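Local coordinates for uncharacterized ABC transporter solute-binding protein yclQ (Bacillus subtilis subsp. subtilis str. 168, PDB 3GFV) that binds iron-free and ferric petrobactin, and its precursor 3,4-dihydroxybenzoic acid, as the solute-binding component of the YclNOPQ transporter that takes up ferric-petrobactin, at residues D46-D49 with D55-A58; A78-L83 with A92-D97. All coordinates share one frame; numbering follows the deposited sequence.

Contact 1: residues D46-D49 with D55-A58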
ATOM      1  N   ASP A  46       1.906   3.049   9.575  1.00 20.82           N
ATOM      2  CA  ASP A  46       3.224   3.600   9.311  1.00 20.51           C
ATOM      3  C   ASP A  46       3.212   5.128   9.305  1.00 24.45           C
ATOM      4  O   ASP A  46       4.227   5.757   9.618  1.00 24.29           O
ATOM      5  CB  ASP A  46       3.936   2.933   8.092  1.00 19.25           C
ATOM      6  CG  ASP A  46       3.498   3.466   6.720  1.00 24.23           C
ATOM      7  OD1 ASP A  46       3.341   2.622   5.803  1.00 24.49           O
ATOM      8  OD2 ASP A  46       3.365   4.703   6.523  1.00 26.30           O
ATOM      9  N   THR A  47       2.052   5.715   9.009  1.00 22.97           N
ATOM     10  CA  THR A  47       1.901   7.158   9.190  1.00 21.43           C
ATOM     11  C   THR A  47       1.971   7.487  10.683  1.00 22.85           C
ATOM     12  O   THR A  47       2.700   8.383  11.078  1.00 22.09           O
ATOM     13  CB  THR A  47       0.613   7.703   8.545  1.00 20.64           C
ATOM     14  OG1 THR A  47       0.704   7.572   7.114  1.00 21.54           O
ATOM     15  CG2 THR A  47       0.386   9.202   8.900  1.00 22.53           C
ATOM     16  N   LEU A  48       1.247   6.744  11.515  1.00 22.73           N
ATOM     17  CA  LEU A  48       1.347   6.959  12.954  1.00 26.59           C
ATOM     18  C   LEU A  48       2.806   6.850  13.413  1.00 26.97           C
ATOM     19  O   LEU A  48       3.282   7.664  14.212  1.00 26.58           O
ATOM     20  CB  LEU A  48       0.452   5.958  13.690  1.00 21.83           C
ATOM     21  CG  LEU A  48      -1.049   6.149  13.506  1.00 26.93           C
ATOM     22  CD1 LEU A  48      -1.813   4.965  14.117  1.00 24.71           C
ATOM     23  CD2 LEU A  48      -1.517   7.468  14.128  1.00 26.65           C
ATOM     24  N   ASP A  49       3.530   5.860  12.891  1.00 27.14           N
ATOM     25  CA  ASP A  49       4.923   5.664  13.273  1.00 24.66           C
ATOM     26  C   ASP A  49       5.791   6.854  12.865  1.00 24.46           C
ATOM     27  O   ASP A  49       6.613   7.322  13.650  1.00 29.50           O
ATOM     28  CB  ASP A  49       5.499   4.386  12.661  1.00 27.20           C
ATOM     29  CG  ASP A  49       6.937   4.138  13.089  1.00 30.95           C
ATOM     30  OD1 ASP A  49       7.149   3.760  14.263  1.00 30.06           O
ATOM     31  OD2 ASP A  49       7.858   4.333  12.257  1.00 33.96           O
ATOM     32  N   ASP A  55       3.232   5.061  20.676  1.00 30.95           N
ATOM     33  CA  ASP A  55       2.739   4.857  22.032  1.00 35.13           C
ATOM     34  C   ASP A  55       1.226   4.735  22.129  1.00 36.03           C
ATOM     35  O   ASP A  55       0.715   4.204  23.113  1.00 35.63           O
ATOM     36  CB  ASP A  55       3.208   5.985  22.958  1.00 41.33           C
ATOM     37  CG  ASP A  55       4.675   5.886  23.289  1.00 56.20           C
ATOM     38  OD1 ASP A  55       5.271   4.814  23.033  1.00 58.56           O
ATOM     39  OD2 ASP A  55       5.235   6.879  23.805  1.00 65.08           O
ATOM     40  N   ILE A  56       0.505   5.232  21.130  1.00 24.85           N
ATOM     41  CA  ILE A  56      -0.952   5.214  21.230  1.00 24.62           C
ATOM     42  C   ILE A  56      -1.588   4.092  20.394  1.00 23.38           C
ATOM     43  O   ILE A  56      -2.809   3.998  20.273  1.00 27.51           O
ATOM     44  CB  ILE A  56      -1.586   6.615  20.985  1.00 28.40           C
ATOM     45  CG1 ILE A  56      -1.138   7.201  19.637  1.00 26.87           C
ATOM     46  CG2 ILE A  56      -1.206   7.571  22.118  1.00 31.61           C
ATOM     47  CD1 ILE A  56      -1.706   6.433  18.416  1.00 24.51           C
ATOM     48  N   VAL A  57      -0.745   3.243  19.823  1.00 23.39           N
ATOM     49  CA  VAL A  57      -1.247   2.063  19.115  1.00 22.63           C
ATOM     50  C   VAL A  57      -1.507   0.951  20.119  1.00 24.92           C
ATOM     51  O   VAL A  57      -0.567   0.431  20.717  1.00 25.68           O
ATOM     52  CB  VAL A  57      -0.235   1.544  18.092  1.00 24.44           C
ATOM     53  CG1 VAL A  57      -0.806   0.347  17.336  1.00 25.01           C
ATOM     54  CG2 VAL A  57       0.142   2.650  17.118  1.00 27.18           C
ATOM     55  N   ALA A  58      -2.772   0.584  20.305  1.00 23.30           N
ATOM     56  CA  ALA A  58      -3.105  -0.476  21.262  1.00 28.65           C
ATOM     57  C   ALA A  58      -2.918  -1.879  20.698  1.00 28.80           C
ATOM     58  O   ALA A  58      -2.634  -2.830  21.440  1.00 26.67           O
ATOM     59  CB  ALA A  58      -4.530  -0.307  21.774  1.00 30.91           C
TER
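Leu48 reaches from its helix to Ile56 and Val57 with the two branches of its side chain, and this apolar packing is all that joins the two segments directly. CD1 lies 4.3 Å from CG2 of Val57, and CD2 lies 4.4 Å from CD1 of Ile56. Leu48 points toward the other segment, and its chi1 (-68°), with CG trans to its own carbonyl carbon, sets both methyls against it. Val57 faces Leu48 directly. Ile56 does not set out straight at Leu48: its chi1 of 55° places CG1 between the backbone N and carbonyl carbon, and CD1 continues from there to come nearest the leucine. The fit is loose, burying 91 Å² in all, and the nearest CA atoms, those of Leu48 and Val57, stand 8.3 Å apart. Here helix 42-50 packs against the start of strand 57-60 within a beta-alpha-beta crossover whose first strand, 37-39, lies beside 57-60 in the parallel sheet. Val39 of strand 37-39, Ile139 of helix 128-142 and Phe143 just beyond that helix also touch Leu48, embedding it in the apolar layer under the sheet.

Polar groups of the same helix work in other directions. Both carboxylate oxygens of Asp46 are engaged, OD1 by the hydroxyls of Tyr68 and Ser283 and OD2 by the backbone N of Glu282, while OG1 of Thr47 accepts from the backbone N of Leu281, so this turn is tied to the start of helix 281-296. Asp49 forms a salt bridge with Lys71, which probably offsets the nearby carboxylates of Asp54 and Glu282.

Contact 2: residues A78-L83 with A92-D97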
ATOM      1  N   ALA A  78      -0.892  -5.224  21.266  1.00 27.77           N
ATOM      2  CA  ALA A  78      -1.717  -6.432  21.250  1.00 25.89           C
ATOM      3  C   ALA A  78      -1.875  -6.965  19.837  1.00 27.88           C
ATOM      4  O   ALA A  78      -2.039  -6.194  18.890  1.00 28.05           O
ATOM      5  CB  ALA A  78      -3.090  -6.161  21.879  1.00 25.43           C
ATOM      6  N   ASP A  79      -1.820  -8.289  19.698  1.00 27.08           N
ATOM      7  CA  ASP A  79      -2.069  -8.941  18.410  1.00 28.44           C
ATOM      8  C   ASP A  79      -3.579  -9.147  18.246  1.00 29.28           C
ATOM      9  O   ASP A  79      -4.197  -9.902  19.009  1.00 31.72           O
ATOM     10  CB  ASP A  79      -1.357 -10.296  18.380  1.00 31.58           C
ATOM     11  CG  ASP A  79      -1.446 -10.982  17.023  1.00 32.20           C
ATOM     12  OD1 ASP A  79      -2.073 -10.425  16.103  1.00 28.29           O
ATOM     13  OD2 ASP A  79      -0.892 -12.089  16.886  1.00 36.84           O
ATOM     14  N   VAL A  80      -4.183  -8.473  17.268  1.00 25.00           N
ATOM     15  CA  VAL A  80      -5.630  -8.591  17.079  1.00 25.46           C
ATOM     16  C   VAL A  80      -5.984  -9.440  15.847  1.00 27.62           C
ATOM     17  O   VAL A  80      -7.054  -9.282  15.264  1.00 26.09           O
ATOM     18  CB  VAL A  80      -6.331  -7.185  17.034  1.00 25.29           C
ATOM     19  CG1 VAL A  80      -6.347  -6.542  18.418  1.00 28.43           C
ATOM     20  CG2 VAL A  80      -5.658  -6.259  16.021  1.00 24.48           C
ATOM     21  N   GLY A  81      -5.065 -10.324  15.452  1.00 25.64           N
ATOM     22  CA  GLY A  81      -5.351 -11.360  14.463  1.00 26.30           C
ATOM     23  C   GLY A  81      -4.682 -11.178  13.110  1.00 26.99           C
ATOM     24  O   GLY A  81      -3.456 -11.036  13.003  1.00 26.12           O
ATOM     25  N   SER A  82      -5.490 -11.216  12.060  1.00 25.13           N
ATOM     26  CA  SER A  82      -4.973 -11.010  10.713  1.00 21.68           C
ATOM     27  C   SER A  82      -5.826  -9.992   9.987  1.00 19.97           C
ATOM     28  O   SER A  82      -6.901  -9.603  10.462  1.00 23.72           O
ATOM     29  CB  SER A  82      -4.954 -12.331   9.936  1.00 31.78           C
ATOM     30  OG  SER A  82      -6.252 -12.676   9.518  1.00 30.56           O
ATOM     31  N   LEU A  83      -5.341  -9.564   8.823  1.00 21.70           N
ATOM     32  CA  LEU A  83      -6.001  -8.497   8.092  1.00 26.43           C
ATOM     33  C   LEU A  83      -7.380  -8.961   7.656  1.00 27.89           C
ATOM     34  O   LEU A  83      -8.317  -8.167   7.628  1.00 26.29           O
ATOM     35  CB  LEU A  83      -5.177  -8.093   6.875  1.00 22.71           C
ATOM     36  CG  LEU A  83      -3.889  -7.349   7.229  1.00 24.07           C
ATOM     37  CD1 LEU A  83      -3.021  -7.226   5.988  1.00 27.40           C
ATOM     38  CD2 LEU A  83      -4.238  -5.977   7.760  1.00 22.65           C
ATOM     39  N   ALA A  92     -12.282  -5.783  21.282  1.00 25.74           N
ATOM     40  CA  ALA A  92     -13.193  -5.292  22.309  1.00 30.40           C
ATOM     41  C   ALA A  92     -12.515  -5.276  23.676  1.00 32.42           C
ATOM     42  O   ALA A  92     -12.681  -4.333  24.445  1.00 28.93           O
ATOM     43  CB  ALA A  92     -14.462  -6.124  22.348  1.00 32.75           C
ATOM     44  N   GLU A  93     -11.715  -6.304  23.952  1.00 29.58           N
ATOM     45  CA  GLU A  93     -11.020  -6.410  25.237  1.00 32.89           C
ATOM     46  C   GLU A  93     -10.080  -5.232  25.513  1.00 26.97           C
ATOM     47  O   GLU A  93      -9.871  -4.842  26.667  1.00 30.82           O
ATOM     48  CB  GLU A  93     -10.253  -7.731  25.297  1.00 37.59           C
ATOM     49  CG  GLU A  93      -9.347  -7.918  26.502  1.00 49.97           C
ATOM     50  CD  GLU A  93      -8.575  -9.232  26.431  1.00 63.11           C
ATOM     51  OE1 GLU A  93      -9.068 -10.177  25.774  1.00 65.10           O
ATOM     52  OE2 GLU A  93      -7.478  -9.319  27.026  1.00 69.23           O
ATOM     53  N   LEU A  94      -9.533  -4.658  24.452  1.00 29.47           N
ATOM     54  CA  LEU A  94      -8.598  -3.549  24.568  1.00 30.70           C
ATOM     55  C   LEU A  94      -9.287  -2.230  24.925  1.00 31.25           C
ATOM     56  O   LEU A  94      -8.621  -1.257  25.275  1.00 32.22           O
ATOM     57  CB  LEU A  94      -7.817  -3.381  23.257  1.00 25.18           C
ATOM     58  CG  LEU A  94      -6.946  -4.564  22.845  1.00 29.77           C
ATOM     59  CD1 LEU A  94      -6.411  -4.363  21.434  1.00 31.32           C
ATOM     60  CD2 LEU A  94      -5.796  -4.752  23.810  1.00 33.62           C
ATOM     61  N   ASP A  95     -10.614  -2.195  24.835  1.00 27.80           N
ATOM     62  CA  ASP A  95     -11.364  -0.972  25.105  1.00 29.25           C
ATOM     63  C   ASP A  95     -10.789   0.206  24.317  1.00 28.72           C
ATOM     64  O   ASP A  95     -10.473   1.275  24.878  1.00 27.14           O
ATOM     65  CB  ASP A  95     -11.364  -0.652  26.601  1.00 38.64           C
ATOM     66  CG  ASP A  95     -12.388   0.408  26.966  1.00 51.46           C
ATOM     67  OD1 ASP A  95     -13.380   0.558  26.215  1.00 50.93           O
ATOM     68  OD2 ASP A  95     -12.198   1.088  27.998  1.00 58.11           O
ATOM     69  N   PRO A  96     -10.648   0.026  23.003  1.00 24.32           N
ATOM     70  CA  PRO A  96      -9.993   1.078  22.218  1.00 23.49           C
ATOM     71  C   PRO A  96     -10.836   2.347  22.103  1.00 27.43           C
ATOM     72  O   PRO A  96     -12.056   2.305  22.240  1.00 26.28           O
ATOM     73  CB  PRO A  96      -9.827   0.427  20.848  1.00 22.67           C
ATOM     74  CG  PRO A  96     -10.951  -0.568  20.768  1.00 27.09           C
ATOM     75  CD  PRO A  96     -11.169  -1.075  22.167  1.00 27.48           C
ATOM     76  N   ASP A  97     -10.194   3.484  21.854  1.00 26.45           N
ATOM     77  CA  ASP A  97     -10.972   4.708  21.691  1.00 24.59           C
ATOM     78  C   ASP A  97     -11.081   5.135  20.229  1.00 23.66           C
ATOM     79  O   ASP A  97     -11.811   6.064  19.902  1.00 25.88           O
ATOM     80  CB  ASP A  97     -10.470   5.846  22.610  1.00 31.50           C
ATOM     81  CG  ASP A  97      -8.961   6.067  22.536  1.00 30.40           C
ATOM     82  OD1 ASP A  97      -8.279   5.537  21.637  1.00 26.07           O
ATOM     83  OD2 ASP A  97      -8.432   6.816  23.384  1.00 30.36           O
TER
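Leu94 points into the angle between Ala78 and Val80, and its two methyl groups make the whole of the tight packing. CD2 rests 3.6 Å from CB of Ala78; CD1 sits between that same methyl, at 3.8 Å, and CG1 of Val80, at 3.7 Å. The alanine methyl is thus held in the fork of the leucine, whereas the valine meets one branch alone, the two side chains crossing at a slant. Val80 offers CG1 because chi1 (-72°) turns that methyl trans to the carbonyl carbon. Val38 of strand 37-39 touches both Leu94 and Val80, and Val91 of the helix also lies against Val80.

Away from this apolar wedge the contact opens to solvent and is ordered by local polar bonds. Asp79 faces away from Leu94 and is exposed; its OD1 accepts from the backbone N of Gly81 at 3.1 Å in an Asx turn. The bond is fairly straight (N-H...O 162°), but the donor lies 48° above the carboxylate plane, and the same oxygen also takes the backbone N of Lys62. On the other segment Asp95, likewise exposed, leaves the helix with positive phi, its N bonded to O of Ala92 (3.0 Å), and the Pro96 ring then packs on Val38. Leu94, following helix 88-93, packs over edge strand 78-79, at the crossover to strand 98-101 that gives the parallel sheet its 3-2-1-4-5 strand order, the Rossmann-like topology of a lobe of this periplasmic binding protein fold.

From the N terminus, strand 37-39 leads into helix 42-50, and contact 1 closes the short turn that brings the chain back to strand 57-60. The chain then runs on to edge strand 78-79, and contact 2 closes the next excursion, through helix 88-93 toward strand 98-101. The loops follow in series and neither nest nor cross. The centres of contacts 1 and 2 are about 13 Å apart, and the sheet joins them: Ala58 O and Ala78 N, 3.0 Å apart, probably form a hydrogen bond between the neighbouring strands. Successive residues of strand 37-39 serve the two sides, Val37 and Val39 touching contact 1 and Val38 contact 2, so the two helices cover opposite faces of one sheet.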